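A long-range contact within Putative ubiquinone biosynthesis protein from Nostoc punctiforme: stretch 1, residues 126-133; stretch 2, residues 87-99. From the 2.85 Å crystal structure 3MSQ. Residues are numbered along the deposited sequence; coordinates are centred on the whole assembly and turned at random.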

ATOM      1  N   HIS A 126     -16.671 -22.665  -9.863  1.00 63.23           N
ATOM      2  CA  HIS A 126     -16.710 -21.365 -10.547  1.00 64.54           C
ATOM      3  C   HIS A 126     -16.300 -21.300 -12.023  1.00 67.26           C
ATOM      4  O   HIS A 126     -16.812 -20.446 -12.745  1.00 67.55           O
ATOM      5  CB  HIS A 126     -16.203 -20.192  -9.689  1.00 66.27           C
ATOM      6  CG  HIS A 126     -14.918 -19.577 -10.147  1.00 70.94           C
ATOM      7  ND1 HIS A 126     -13.715 -19.854  -9.509  1.00 73.13           N
ATOM      8  CD2 HIS A 126     -14.699 -18.668 -11.130  1.00 73.60           C
ATOM      9  CE1 HIS A 126     -12.808 -19.133 -10.144  1.00 73.46           C
ATOM     10  NE2 HIS A 126     -13.356 -18.406 -11.133  1.00 73.92           N
ATOM     11  N   ASP A 127     -15.463 -22.220 -12.490  1.00 63.15           N
ATOM     12  CA  ASP A 127     -15.072 -22.250 -13.903  1.00 63.39           C
ATOM     13  C   ASP A 127     -16.218 -22.719 -14.834  1.00 67.55           C
ATOM     14  O   ASP A 127     -16.151 -22.502 -16.037  1.00 67.42           O
ATOM     15  CB  ASP A 127     -13.805 -23.091 -14.100  1.00 65.34           C
ATOM     16  CG  ASP A 127     -12.997 -22.667 -15.278  1.00 73.26           C
ATOM     17  OD1 ASP A 127     -12.447 -21.542 -15.244  1.00 73.44           O
ATOM     18  OD2 ASP A 127     -12.890 -23.461 -16.233  1.00 82.64           O
ATOM     19  N   ILE A 128     -17.261 -23.346 -14.270  1.00 65.06           N
ATOM     20  CA  ILE A 128     -18.449 -23.821 -14.990  1.00 65.68           C
ATOM     21  C   ILE A 128     -19.396 -22.624 -15.191  1.00 71.52           C
ATOM     22  O   ILE A 128     -19.971 -22.487 -16.271  1.00 71.58           O
ATOM     23  CB  ILE A 128     -19.114 -25.033 -14.240  1.00 67.88           C
ATOM     24  CG1 ILE A 128     -18.192 -26.269 -14.231  1.00 68.61           C
ATOM     25  CG2 ILE A 128     -20.474 -25.408 -14.802  1.00 68.13           C
ATOM     26  CD1 ILE A 128     -17.953 -26.927 -12.855  1.00 76.74           C
ATOM     27  N   TYR A 129     -19.509 -21.742 -14.165  1.00 69.28           N
ATOM     28  CA  TYR A 129     -20.380 -20.556 -14.113  1.00 69.71           C
ATOM     29  C   TYR A 129     -20.466 -19.761 -15.404  1.00 76.10           C
ATOM     30  O   TYR A 129     -21.576 -19.555 -15.892  1.00 78.09           O
ATOM     31  CB  TYR A 129     -20.036 -19.602 -12.941  1.00 70.16           C
ATOM     32  CG  TYR A 129     -20.270 -20.116 -11.537  1.00 72.42           C
ATOM     33  CD1 TYR A 129     -20.900 -21.333 -11.315  1.00 74.26           C
ATOM     34  CD2 TYR A 129     -19.840 -19.391 -10.429  1.00 73.82           C
ATOM     35  CE1 TYR A 129     -21.069 -21.831 -10.028  1.00 77.00           C
ATOM     36  CE2 TYR A 129     -20.004 -19.877  -9.135  1.00 74.81           C
ATOM     37  CZ  TYR A 129     -20.631 -21.096  -8.937  1.00 85.66           C
ATOM     38  OH  TYR A 129     -20.822 -21.598  -7.669  1.00 87.78           O
ATOM     39  N   HIS A 130     -19.320 -19.321 -15.958  1.00 71.81           N
ATOM     40  CA  HIS A 130     -19.280 -18.515 -17.174  1.00 71.79           C
ATOM     41  C   HIS A 130     -19.978 -19.145 -18.408  1.00 73.72           C
ATOM     42  O   HIS A 130     -20.513 -18.397 -19.232  1.00 74.52           O
ATOM     43  CB  HIS A 130     -17.852 -18.019 -17.473  1.00 73.14           C
ATOM     44  CG  HIS A 130     -16.994 -19.049 -18.120  1.00 77.51           C
ATOM     45  ND1 HIS A 130     -16.136 -19.842 -17.379  1.00 79.24           N
ATOM     46  CD2 HIS A 130     -16.913 -19.405 -19.425  1.00 80.52           C
ATOM     47  CE1 HIS A 130     -15.552 -20.646 -18.257  1.00 79.80           C
ATOM     48  NE2 HIS A 130     -15.996 -20.422 -19.501  1.00 80.88           N
ATOM     49  N   VAL A 131     -19.985 -20.499 -18.530  1.00 67.84           N
ATOM     50  CA  VAL A 131     -20.662 -21.167 -19.657  1.00 67.70           C
ATOM     51  C   VAL A 131     -22.200 -21.053 -19.583  1.00 70.69           C
ATOM     52  O   VAL A 131     -22.839 -20.810 -20.614  1.00 71.84           O
ATOM     53  CB  VAL A 131     -20.146 -22.587 -20.060  1.00 71.30           C
ATOM     54  CG1 VAL A 131     -18.630 -22.688 -19.966  1.00 70.69           C
ATOM     55  CG2 VAL A 131     -20.811 -23.696 -19.269  1.00 70.77           C
ATOM     56  N   VAL A 132     -22.772 -21.193 -18.355  1.00 64.62           N
ATOM     57  CA  VAL A 132     -24.207 -21.079 -18.065  1.00 63.87           C
ATOM     58  C   VAL A 132     -24.605 -19.599 -18.092  1.00 69.03           C
ATOM     59  O   VAL A 132     -25.583 -19.248 -18.763  1.00 70.52           O
ATOM     60  CB  VAL A 132     -24.597 -21.793 -16.743  1.00 66.53           C
ATOM     61  CG1 VAL A 132     -26.085 -21.624 -16.416  1.00 66.35           C
ATOM     62  CG2 VAL A 132     -24.233 -23.277 -16.791  1.00 66.24           C
ATOM     63  N   ALA A 133     -23.815 -18.730 -17.413  1.00 63.66           N
ATOM     64  CA  ALA A 133     -24.031 -17.284 -17.343  1.00 63.26           C
ATOM     65  C   ALA A 133     -23.825 -16.549 -18.681  1.00 70.98           C
ATOM     66  O   ALA A 133     -24.390 -15.465 -18.870  1.00 71.79           O
ATOM     67  CB  ALA A 133     -23.151 -16.678 -16.269  1.00 62.81           C
TER
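Stretch 2, residues 87-99: TLGHVYAREMKAR

Stretch 2 is helical from Leu88 through most of its length, with Thr87 at the N-cap position immediately before the first turn. Its backbone follows the regular i to i+4 pattern from Val91 N to Thr87 O (3.2 Å) onward, and the bonds weaken toward the C-terminal end, where Arg99 N makes only weak bonds to Glu95 O (3.2 Å) and Met96 O (3.3 Å). This helix crosses the helix of stretch 1, which is itself kinked, at 112° between N-to-C directions, so the two run neither parallel nor antiparallel. The axes come within 10.3 Å of each other, and the closest pair of CA atoms is Ile128 CA and Tyr92 CA, 7.0 Å apart. Together the two surfaces bury 461 Å².

The apolar part of the contact centres on Leu88. Its CA-to-CB bond points sideways, but in the t, p rotamer the end of the side chain comes nearer to stretch 1, and CD1 meets three residues there: Val131 CG2 at 3.5 Å, Ile128 CG2 at 3.8 Å and Val132 CG2 at 3.9 Å. One turn further on, Val91 adds a looser contact, its CG1 lying 4.5 Å from Val131 CB.

Tyr92 joins the apolar and polar parts. With chi1 at t, its ring reaches stretch 1 and turns one face to Ile128, whose CG1 sits 4.3 Å from the ring centroid and only 10° off the ring normal, a CH-pi contact. At the ring edge, the hydroxyl donates a hydrogen bond from Tyr92 OH to Asp127 OD2 (3.2 Å). The same residue thus packs with its face and bonds through its phenolic oxygen.

The remaining polar contacts come from the later part of stretch 2. The CA-to-CB bond of Glu95 points toward stretch 1, and its carboxylate accepts a nearly linear hydrogen bond from His130, with NE2 of His130 2.7 Å from OE2 of Glu95 and an N-H...acceptor angle of 176°; the carboxylate oxygen lies near the plane of the imidazole, as this alignment requires. Arg99 extends its guanidinium to Asp127, forming a salt bridge from Arg99 NH2 to Asp127 OD1 at 2.8 Å. The hydrogen bond within it is weak, with an N-H...acceptor angle of 126°. Asp127 thus receives two hydrogen bonds from stretch 2, from Arg99 at OD1 and from Tyr92 at OD2. Selenomethionine Met96 also approaches this carboxylate, its SE lying 3.5 Å from Asp127 OD2.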

ATOM      1  N   THR A  87     -24.962 -29.955 -24.565  1.00 71.34           N
ATOM      2  CA  THR A  87     -24.891 -30.255 -23.127  1.00 68.80           C
ATOM      3  C   THR A  87     -23.736 -29.527 -22.441  1.00 70.92           C
ATOM      4  O   THR A  87     -22.742 -29.218 -23.090  1.00 70.60           O
ATOM      5  CB  THR A  87     -24.828 -31.770 -22.870  1.00 69.34           C
ATOM      6  OG1 THR A  87     -23.549 -32.273 -23.271  1.00 66.79           O
ATOM      7  CG2 THR A  87     -25.952 -32.530 -23.555  1.00 67.79           C
ATOM      8  N   LEU A  88     -23.870 -29.292 -21.118  1.00 66.19           N
ATOM      9  CA  LEU A  88     -22.902 -28.611 -20.255  1.00 64.96           C
ATOM     10  C   LEU A  88     -21.512 -29.257 -20.325  1.00 71.42           C
ATOM     11  O   LEU A  88     -20.509 -28.542 -20.406  1.00 71.63           O
ATOM     12  CB  LEU A  88     -23.424 -28.595 -18.813  1.00 63.52           C
ATOM     13  CG  LEU A  88     -22.533 -28.004 -17.721  1.00 65.56           C
ATOM     14  CD1 LEU A  88     -22.405 -26.525 -17.870  1.00 64.39           C
ATOM     15  CD2 LEU A  88     -23.092 -28.332 -16.357  1.00 66.98           C
ATOM     16  N   GLY A  89     -21.481 -30.591 -20.312  1.00 68.77           N
ATOM     17  CA  GLY A  89     -20.261 -31.386 -20.407  1.00 68.96           C
ATOM     18  C   GLY A  89     -19.477 -31.099 -21.667  1.00 73.42           C
ATOM     19  O   GLY A  89     -18.307 -30.730 -21.587  1.00 73.72           O
ATOM     20  N   HIS A  90     -20.143 -31.213 -22.830  1.00 70.36           N
ATOM     21  CA  HIS A  90     -19.569 -30.981 -24.144  1.00 71.38           C
ATOM     22  C   HIS A  90     -18.996 -29.570 -24.313  1.00 75.82           C
ATOM     23  O   HIS A  90     -17.858 -29.438 -24.766  1.00 77.56           O
ATOM     24  CB  HIS A  90     -20.601 -31.287 -25.240  1.00 73.36           C
ATOM     25  CG  HIS A  90     -20.009 -31.391 -26.612  1.00 78.54           C
ATOM     26  ND1 HIS A  90     -19.593 -32.607 -27.128  1.00 81.76           N
ATOM     27  CD2 HIS A  90     -19.775 -30.426 -27.530  1.00 80.46           C
ATOM     28  CE1 HIS A  90     -19.123 -32.344 -28.335  1.00 82.24           C
ATOM     29  NE2 HIS A  90     -19.217 -31.047 -28.623  1.00 82.08           N
ATOM     30  N   VAL A  91     -19.777 -28.526 -23.958  1.00 69.64           N
ATOM     31  CA  VAL A  91     -19.386 -27.117 -24.085  1.00 67.70           C
ATOM     32  C   VAL A  91     -18.143 -26.818 -23.239  1.00 74.09           C
ATOM     33  O   VAL A  91     -17.189 -26.222 -23.755  1.00 74.18           O
ATOM     34  CB  VAL A  91     -20.555 -26.137 -23.798  1.00 68.63           C
ATOM     35  CG1 VAL A  91     -20.124 -24.682 -23.993  1.00 67.88           C
ATOM     36  CG2 VAL A  91     -21.774 -26.455 -24.658  1.00 68.73           C
ATOM     37  N   TYR A  92     -18.149 -27.266 -21.954  1.00 72.00           N
ATOM     38  CA  TYR A  92     -17.059 -27.079 -20.986  1.00 71.36           C
ATOM     39  C   TYR A  92     -15.769 -27.727 -21.461  1.00 73.45           C
ATOM     40  O   TYR A  92     -14.747 -27.045 -21.525  1.00 72.06           O
ATOM     41  CB  TYR A  92     -17.460 -27.590 -19.586  1.00 73.05           C
ATOM     42  CG  TYR A  92     -16.439 -27.302 -18.502  1.00 76.86           C
ATOM     43  CD1 TYR A  92     -16.047 -25.993 -18.213  1.00 79.26           C
ATOM     44  CD2 TYR A  92     -15.881 -28.335 -17.746  1.00 77.61           C
ATOM     45  CE1 TYR A  92     -15.107 -25.719 -17.219  1.00 81.11           C
ATOM     46  CE2 TYR A  92     -14.946 -28.073 -16.741  1.00 78.20           C
ATOM     47  CZ  TYR A  92     -14.564 -26.763 -16.480  1.00 90.91           C
ATOM     48  OH  TYR A  92     -13.651 -26.482 -15.487  1.00 97.36           O
ATOM     49  N   ALA A  93     -15.833 -29.019 -21.835  1.00 71.19           N
ATOM     50  CA  ALA A  93     -14.701 -29.798 -22.328  1.00 73.17           C
ATOM     51  C   ALA A  93     -14.099 -29.222 -23.616  1.00 80.67           C
ATOM     52  O   ALA A  93     -12.878 -29.070 -23.684  1.00 80.47           O
ATOM     53  CB  ALA A  93     -15.106 -31.246 -22.529  1.00 74.68           C
ATOM     54  N   ARG A  94     -14.946 -28.857 -24.606  1.00 80.38           N
ATOM     55  CA  ARG A  94     -14.516 -28.277 -25.885  1.00 82.94           C
ATOM     56  C   ARG A  94     -13.687 -27.008 -25.683  1.00 88.67           C
ATOM     57  O   ARG A  94     -12.656 -26.852 -26.344  1.00 90.19           O
ATOM     58  CB  ARG A  94     -15.711 -28.014 -26.821  1.00 84.18           C
ATOM     59  N   GLU A  95     -14.106 -26.135 -24.742  1.00 84.51           N
ATOM     60  CA  GLU A  95     -13.368 -24.910 -24.450  1.00 84.72           C
ATOM     61  C   GLU A  95     -12.208 -25.064 -23.448  1.00 91.27           C
ATOM     62  O   GLU A  95     -11.353 -24.174 -23.360  1.00 91.02           O
ATOM     63  CB  GLU A  95     -14.285 -23.714 -24.172  1.00 84.89           C
ATOM     64  CG  GLU A  95     -15.098 -23.777 -22.896  1.00 91.23           C
ATOM     65  CD  GLU A  95     -15.792 -22.459 -22.616  1.00105.94           C
ATOM     66  OE1 GLU A  95     -16.844 -22.200 -23.248  1.00 96.12           O
ATOM     67  OE2 GLU A  95     -15.245 -21.654 -21.825  1.00 92.22           O
HETATM   68  N   MSE A  96     -12.158 -26.205 -22.725  1.00 89.75           N
HETATM   69  CA  MSE A  96     -11.065 -26.526 -21.801  1.00 90.34           C
HETATM   70  C   MSE A  96      -9.850 -26.979 -22.617  1.00 96.01           C
HETATM   71  O   MSE A  96      -8.716 -26.603 -22.298  1.00 95.98           O
HETATM   72  CB  MSE A  96     -11.455 -27.635 -20.805  1.00 92.62           C
HETATM   73  CG  MSE A  96     -12.069 -27.132 -19.480  1.00 98.88           C
HETATM   74 SE   MSE A  96     -11.273 -25.561 -18.574  0.75106.49          SE
HETATM   75  CE  MSE A  96      -9.284 -26.033 -18.713  1.00104.49           C
ATOM     76  N   LYS A  97     -10.105 -27.789 -23.676  1.00 93.41           N
ATOM     77  CA  LYS A  97      -9.102 -28.319 -24.608  1.00 94.61           C
ATOM     78  C   LYS A  97      -8.520 -27.184 -25.439  1.00 98.61           C
ATOM     79  O   LYS A  97      -7.356 -27.251 -25.828  1.00 99.92           O
ATOM     80  CB  LYS A  97      -9.713 -29.393 -25.529  1.00 97.85           C
ATOM     81  CG  LYS A  97     -10.239 -30.632 -24.800  1.00102.39           C
ATOM     82  CD  LYS A  97      -9.243 -31.774 -24.788  1.00111.19           C
ATOM     83  CE  LYS A  97      -9.837 -33.027 -24.191  1.00115.39           C
ATOM     84  NZ  LYS A  97     -10.750 -33.731 -25.134  1.00116.20           N
ATOM     85  N   ALA A  98      -9.331 -26.138 -25.694  1.00 93.89           N
ATOM     86  CA  ALA A  98      -8.941 -24.941 -26.444  1.00 93.86           C
ATOM     87  C   ALA A  98      -8.115 -23.971 -25.575  1.00 96.84           C
ATOM     88  O   ALA A  98      -7.324 -23.206 -26.126  1.00 98.19           O
ATOM     89  CB  ALA A  98     -10.176 -24.242 -26.998  1.00 93.90           C
ATOM     90  N   ARG A  99      -8.289 -24.010 -24.228  1.00 90.17           N
ATOM     91  CA  ARG A  99      -7.584 -23.154 -23.266  1.00 87.96           C
ATOM     92  C   ARG A  99      -6.792 -23.989 -22.241  1.00 88.85           C
ATOM     93  O   ARG A  99      -6.150 -24.973 -22.590  1.00 88.17           O
ATOM     94  CB  ARG A  99      -8.590 -22.187 -22.583  1.00 86.88           C
ATOM     95  CG  ARG A  99      -8.215 -21.705 -21.173  1.00 95.43           C
ATOM     96  CD  ARG A  99      -9.158 -20.646 -20.633  1.00 99.18           C
ATOM     97  NE  ARG A  99     -10.149 -21.215 -19.716  1.00106.23           N
ATOM     98  CZ  ARG A  99     -10.663 -20.573 -18.667  1.00115.91           C
ATOM     99  NH1 ARG A  99     -10.280 -19.333 -18.384  1.00104.79           N
ATOM    100  NH2 ARG A  99     -11.571 -21.164 -17.902  1.00 93.27           N
TER